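Local atomic coordinates of single-strand DNA-binding protein (Agrobacterium tumefaciens, PDB entry 3BTP), a protein that binds single-stranded DNA regardless of sequence and mediates the nuclear uptake of transferred T-DNA copies during plant transformation. Residues D154-Y159 against S317-S322; Y373-L378 against P382-L387. All blocks are in the same frame, centred on the assembly; numbering follows the deposited sequence.

Contact 1 (D154-Y159 against S317-S322)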
loop_
_atom_site.group_PDB
_atom_site.type_symbol
_atom_site.label_atom_id
_atom_site.label_comp_id
_atom_site.label_asym_id
_atom_site.label_seq_id
_atom_site.Cartn_x
_atom_site.Cartn_y
_atom_site.Cartn_z
ATOM N N ASP A 154 5.098 -5.151 -9.861
ATOM C CA ASP A 154 5.439 -3.743 -9.613
ATOM C C ASP A 154 6.730 -3.687 -8.795
ATOM O O ASP A 154 7.382 -4.716 -8.630
ATOM C CB ASP A 154 4.282 -2.938 -8.990
ATOM C CG ASP A 154 4.048 -3.211 -7.473
ATOM O OD1 ASP A 154 4.799 -3.995 -6.835
ATOM O OD2 ASP A 154 3.028 -2.660 -6.926
ATOM N N GLY A 155 7.068 -2.507 -8.239
ATOM C CA GLY A 155 8.337 -2.363 -7.542
ATOM C C GLY A 155 8.509 -3.103 -6.228
ATOM O O GLY A 155 9.632 -3.322 -5.805
ATOM N N VAL A 156 7.415 -3.501 -5.599
ATOM C CA VAL A 156 7.423 -4.306 -4.364
ATOM C C VAL A 156 6.963 -5.778 -4.562
ATOM O O VAL A 156 6.851 -6.527 -3.589
ATOM C CB VAL A 156 6.599 -3.601 -3.206
ATOM C CG1 VAL A 156 7.221 -2.217 -2.882
ATOM C CG2 VAL A 156 5.168 -3.344 -3.613
ATOM N N GLY A 157 6.696 -6.226 -5.790
ATOM C CA GLY A 157 6.293 -7.630 -5.936
ATOM C C GLY A 157 4.788 -7.892 -5.846
ATOM O O GLY A 157 4.375 -9.025 -5.721
ATOM N N ASN A 158 3.984 -6.822 -5.876
ATOM C CA ASN A 158 2.534 -6.899 -6.195
ATOM C C ASN A 158 2.412 -7.181 -7.676
ATOM O O ASN A 158 3.295 -6.778 -8.456
ATOM C CB ASN A 158 1.811 -5.596 -5.915
ATOM C CG ASN A 158 2.047 -5.075 -4.501
ATOM O OD1 ASN A 158 2.083 -5.814 -3.515
ATOM N ND2 ASN A 158 2.222 -3.773 -4.410
ATOM N N TYR A 159 1.348 -7.875 -8.052
ATOM C CA TYR A 159 1.085 -8.224 -9.445
ATOM C C TYR A 159 -0.263 -7.625 -9.899
ATOM O O TYR A 159 -1.340 -7.863 -9.298
ATOM C CB TYR A 159 1.171 -9.783 -9.662
ATOM C CG TYR A 159 2.611 -10.321 -9.813
ATOM C CD1 TYR A 159 3.215 -10.404 -11.035
ATOM C CD2 TYR A 159 3.362 -10.675 -8.718
ATOM C CE1 TYR A 159 4.533 -10.889 -11.185
ATOM C CE2 TYR A 159 4.704 -11.136 -8.835
ATOM C CZ TYR A 159 5.272 -11.249 -10.078
ATOM O OH TYR A 159 6.581 -11.675 -10.223
ATOM N N SER A 317 2.173 -10.410 0.334
ATOM C CA SER A 317 1.872 -10.523 1.773
ATOM C C SER A 317 2.765 -9.604 2.668
ATOM O O SER A 317 2.258 -8.913 3.586
ATOM C CB SER A 317 1.981 -12.022 2.153
ATOM O OG SER A 317 3.350 -12.379 2.349
ATOM N N LYS A 318 4.065 -9.555 2.396
ATOM C CA LYS A 318 4.969 -8.627 3.119
ATOM C C LYS A 318 4.718 -7.153 2.800
ATOM O O LYS A 318 4.824 -6.303 3.664
ATOM C CB LYS A 318 6.437 -8.974 2.794
ATOM C CG LYS A 318 6.768 -10.430 3.051
ATOM C CD LYS A 318 8.324 -10.744 3.037
ATOM C CE LYS A 318 8.538 -12.179 3.793
ATOM N NZ LYS A 318 9.569 -12.165 4.892
ATOM N N TYR A 319 4.424 -6.814 1.545
ATOM C CA TYR A 319 3.940 -5.450 1.269
ATOM C C TYR A 319 2.706 -5.050 2.168
ATOM O O TYR A 319 2.641 -3.963 2.775
ATOM C CB TYR A 319 3.580 -5.237 -0.203
ATOM C CG TYR A 319 3.235 -3.788 -0.402
ATOM C CD1 TYR A 319 4.203 -2.808 -0.252
ATOM C CD2 TYR A 319 1.923 -3.388 -0.640
ATOM C CE1 TYR A 319 3.904 -1.465 -0.408
ATOM C CE2 TYR A 319 1.591 -2.048 -0.808
ATOM C CZ TYR A 319 2.584 -1.088 -0.656
ATOM O OH TYR A 319 2.289 0.251 -0.823
ATOM N N LEU A 320 1.723 -5.926 2.222
ATOM C CA LEU A 320 0.520 -5.691 3.058
ATOM C C LEU A 320 0.872 -5.484 4.551
ATOM O O LEU A 320 0.393 -4.553 5.169
ATOM C CB LEU A 320 -0.449 -6.885 2.898
ATOM C CG LEU A 320 -1.187 -7.045 1.554
ATOM C CD1 LEU A 320 -2.064 -8.334 1.538
ATOM C CD2 LEU A 320 -2.006 -5.820 1.227
ATOM N N GLU A 321 1.732 -6.334 5.108
ATOM C CA GLU A 321 2.181 -6.182 6.488
ATOM C C GLU A 321 2.955 -4.914 6.718
ATOM O O GLU A 321 2.769 -4.277 7.773
ATOM C CB GLU A 321 3.109 -7.348 6.921
ATOM C CG GLU A 321 2.381 -8.642 7.051
ATOM C CD GLU A 321 1.377 -8.570 8.175
ATOM O OE1 GLU A 321 1.778 -8.283 9.334
ATOM O OE2 GLU A 321 0.186 -8.762 7.889
ATOM N N SER A 322 3.860 -4.544 5.792
ATOM C CA SER A 322 4.532 -3.204 5.906
ATOM C C SER A 322 3.536 -2.034 5.860
ATOM O O SER A 322 3.829 -0.950 6.354
ATOM C CB SER A 322 5.596 -2.990 4.789
ATOM O OG SER A 322 4.998 -2.637 3.530
#

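Contact 2 (Y373-L378 against P382-L387)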
loop_
_atom_site.group_PDB
_atom_site.type_symbol
_atom_site.label_atom_id
_atom_site.label_comp_id
_atom_site.label_asym_id
_atom_site.label_seq_id
_atom_site.Cartn_x
_atom_site.Cartn_y
_atom_site.Cartn_z
ATOM N N TYR A 373 8.253 1.100 6.543
ATOM C CA TYR A 373 7.684 1.182 5.196
ATOM C C TYR A 373 8.724 1.643 4.139
ATOM O O TYR A 373 8.957 0.996 3.117
ATOM C CB TYR A 373 6.428 2.114 5.203
ATOM C CG TYR A 373 5.712 2.164 3.890
ATOM C CD1 TYR A 373 4.752 1.183 3.534
ATOM C CD2 TYR A 373 6.010 3.135 2.979
ATOM C CE1 TYR A 373 4.080 1.211 2.290
ATOM C CE2 TYR A 373 5.387 3.163 1.718
ATOM C CZ TYR A 373 4.444 2.206 1.379
ATOM O OH TYR A 373 3.857 2.342 0.137
ATOM N N LEU A 374 9.313 2.794 4.384
ATOM C CA LEU A 374 10.285 3.324 3.492
ATOM C C LEU A 374 11.495 2.415 3.243
ATOM O O LEU A 374 11.847 2.158 2.085
ATOM C CB LEU A 374 10.688 4.709 3.971
ATOM C CG LEU A 374 11.373 5.701 3.052
ATOM C CD1 LEU A 374 10.509 6.133 1.814
ATOM C CD2 LEU A 374 11.809 6.916 3.921
ATOM N N LEU A 375 12.131 1.943 4.297
ATOM C CA LEU A 375 13.315 1.127 4.197
ATOM C C LEU A 375 13.077 -0.278 3.614
ATOM O O LEU A 375 13.971 -0.826 2.948
ATOM C CB LEU A 375 13.979 0.967 5.572
ATOM C CG LEU A 375 15.073 1.988 5.939
ATOM C CD1 LEU A 375 14.672 3.501 5.839
ATOM C CD2 LEU A 375 15.593 1.678 7.309
ATOM N N GLN A 376 11.896 -0.864 3.881
ATOM C CA GLN A 376 11.531 -2.176 3.369
ATOM C C GLN A 376 11.230 -2.078 1.879
ATOM O O GLN A 376 11.594 -2.933 1.059
ATOM C CB GLN A 376 10.277 -2.767 4.137
ATOM C CG GLN A 376 10.456 -4.260 4.584
ATOM C CD GLN A 376 9.478 -5.252 3.898
ATOM O OE1 GLN A 376 8.449 -5.585 4.476
ATOM N NE2 GLN A 376 9.808 -5.732 2.675
ATOM N N ASN A 377 10.490 -1.064 1.541
ATOM C CA ASN A 377 9.847 -1.021 0.249
ATOM C C ASN A 377 10.636 -0.187 -0.794
ATOM O O ASN A 377 10.455 -0.379 -2.000
ATOM C CB ASN A 377 8.426 -0.497 0.385
ATOM C CG ASN A 377 7.511 -1.489 1.030
ATOM O OD1 ASN A 377 6.784 -1.140 1.919
ATOM N ND2 ASN A 377 7.550 -2.729 0.596
ATOM N N LEU A 378 11.453 0.771 -0.331
ATOM C CA LEU A 378 12.244 1.566 -1.300
ATOM C C LEU A 378 13.665 1.657 -0.753
ATOM O O LEU A 378 14.103 2.738 -0.350
ATOM C CB LEU A 378 11.671 2.972 -1.488
ATOM C CG LEU A 378 10.292 3.251 -2.117
ATOM C CD1 LEU A 378 9.187 2.969 -1.129
ATOM C CD2 LEU A 378 10.263 4.739 -2.547
ATOM N N PRO A 382 16.485 7.991 -2.284
ATOM C CA PRO A 382 17.411 8.948 -1.589
ATOM C C PRO A 382 17.024 9.289 -0.136
ATOM O O PRO A 382 17.924 9.493 0.644
ATOM C CB PRO A 382 17.401 10.193 -2.495
ATOM C CG PRO A 382 16.328 10.022 -3.430
ATOM C CD PRO A 382 15.921 8.578 -3.522
ATOM N N TRP A 383 15.715 9.341 0.237
ATOM C CA TRP A 383 15.309 9.377 1.692
ATOM C C TRP A 383 15.874 8.206 2.484
ATOM O O TRP A 383 16.651 8.375 3.416
ATOM C CB TRP A 383 13.785 9.467 1.860
ATOM C CG TRP A 383 13.285 10.763 1.432
ATOM C CD1 TRP A 383 13.079 11.152 0.162
ATOM C CD2 TRP A 383 12.991 11.898 2.259
ATOM N NE1 TRP A 383 12.665 12.454 0.111
ATOM C CE2 TRP A 383 12.560 12.936 1.389
ATOM C CE3 TRP A 383 13.031 12.139 3.664
ATOM C CZ2 TRP A 383 12.150 14.209 1.852
ATOM C CZ3 TRP A 383 12.634 13.421 4.144
ATOM C CH2 TRP A 383 12.201 14.430 3.225
ATOM N N THR A 384 15.595 6.996 2.033
ATOM C CA THR A 384 16.091 5.775 2.693
ATOM C C THR A 384 17.591 5.797 2.852
ATOM O O THR A 384 18.120 5.431 3.876
ATOM C CB THR A 384 15.768 4.508 1.857
ATOM O OG1 THR A 384 14.365 4.326 1.749
ATOM C CG2 THR A 384 16.411 3.220 2.457
ATOM N N GLN A 385 18.301 6.148 1.801
ATOM C CA GLN A 385 19.749 6.069 1.869
ATOM C C GLN A 385 20.321 7.182 2.782
ATOM O O GLN A 385 21.213 6.916 3.543
ATOM C CB GLN A 385 20.308 6.161 0.456
ATOM C CG GLN A 385 19.917 4.987 -0.396
ATOM C CD GLN A 385 21.101 4.123 -0.563
ATOM O OE1 GLN A 385 21.788 3.849 0.436
ATOM N NE2 GLN A 385 21.452 3.766 -1.825
ATOM N N ALA A 386 19.803 8.410 2.694
ATOM C CA ALA A 386 20.182 9.456 3.678
ATOM C C ALA A 386 19.924 9.029 5.139
ATOM O O ALA A 386 20.789 9.267 6.019
ATOM C CB ALA A 386 19.453 10.831 3.351
ATOM N N LEU A 387 18.743 8.418 5.416
ATOM C CA LEU A 387 18.404 7.908 6.781
ATOM C C LEU A 387 19.375 6.849 7.305
ATOM O O LEU A 387 19.680 6.820 8.495
ATOM C CB LEU A 387 16.959 7.365 6.859
ATOM C CG LEU A 387 15.818 8.396 6.743
ATOM C CD1 LEU A 387 14.453 7.792 6.313
ATOM C CD2 LEU A 387 15.639 9.221 7.990
#

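Contact 1 (D154-Y159 against S317-S322)
Tyr319 lays one face of its ring against a loop, where Val156 and Asn158 both cover it. Val156 CG2 stands over the face in a CH-pi contact, 3.9 Å from the Tyr319 ring centroid and 27° off the ring normal. The methyl is shifted toward one side of the ring, coming within 3.5 Å of Tyr319 CD1. Asn158 takes the other ortho side of the same face. Its amide is turned steeply against the ring, the planes 72° apart, with ND2 lying 3.8 Å above the plane of the Tyr319 ring and offset toward the rim. The oxygen sits nearer the root of the side chain, with Asn158 OD1 3.7 Å from Tyr319 CB. With CG anti to the backbone N (chi1 -174°), Tyr319 sends its ring out from helix 317-323 toward these two residues.

The hairpin loop joins antiparallel strands 149-153 and 159-160 and contains a type I turn from Asp154 to Gly157. Asp154 organises it from within. Its OD1 accepts Val156 N at 2.9 Å, which makes an Asx turn, and Asn158 N at 3.1 Å, the two N-H groups arriving from opposite faces of the carboxylate. The other oxygen, Asp154 OD2, uses its syn lone pair to take Asn158 ND2 at 2.9 Å.

Asn158 OD1 receives a hydrogen bond from the backbone N of Asp316, just ahead of the helix, so both ends of this buried amide are engaged and its flip is defined. No hydrogen bond joins the two segments directly: the tyrosine face meets a methyl in a CH-pi contact and an amide by packing, and the polar bonds within and beside the loop fix the surface on which it rests.

Contact 2 (Y373-L378 against P382-L387)
Leu374 slides past Thr384 in the opposite direction and sets its CD2 methyl against both Trp383 and Leu387, which lie one helical turn apart. This is an alpha-alpha corner: two consecutive helices joined by a short connection and packed roughly at right angles, the axes of segments 373-377 and 382-387 crossing at -106°. Leu374 CD2 lies 3.8 Å from Trp383 CB and 3.7 Å from Leu387 CD1, meeting the latter leucine about at a right angle. Beneath this apolar group, Val351 of barrel strand 349-352 touches all three side chains, so the helix pair is seated on the barrel wall. The indole of Trp383 leads away from helix 371-377, and its NE1 is hydrogen-bonded to the backbone of another protein's chain. Leu375 CD1 packs 3.8 Å from Thr384 CG2 and more loosely on Leu387 CD1.

The two branches of Thr384 do different work. CG2, anti to the backbone N, meets Leu375, while OG1, anti to the carbonyl carbon (chi1 -64°), turns to the end of the first helix, where Leu378 leaves helical geometry. There Thr384 OG1 donates a short 2.6 Å hydrogen bond to Leu378 O, with a C=O...donor angle of 145°.

Contacts 1 and 2 follow one another along the chain, their centres about 15 Å apart, and helix 371-377 bridges them: one side packs against helix 382-388, another against Tyr319, Ser322 and Val156. Two probable hydrogen bonds make the junction, Tyr319 OH with Tyr373 OH at 2.8 Å and Ser322 OG with Asn377 OD1 at 2.8 Å. The amide nitrogen of Asn377 also packs by the hairpin side, its ND2 3.5 Å from Val156 CG1. The hairpin thus reaches helix 371-377 both directly, through Val156, and by way of Tyr319 on helix 317-323. Val156 and Leu378 each have their side chain about 4 Å from a bound PEG, probably from the crystallisation liquor.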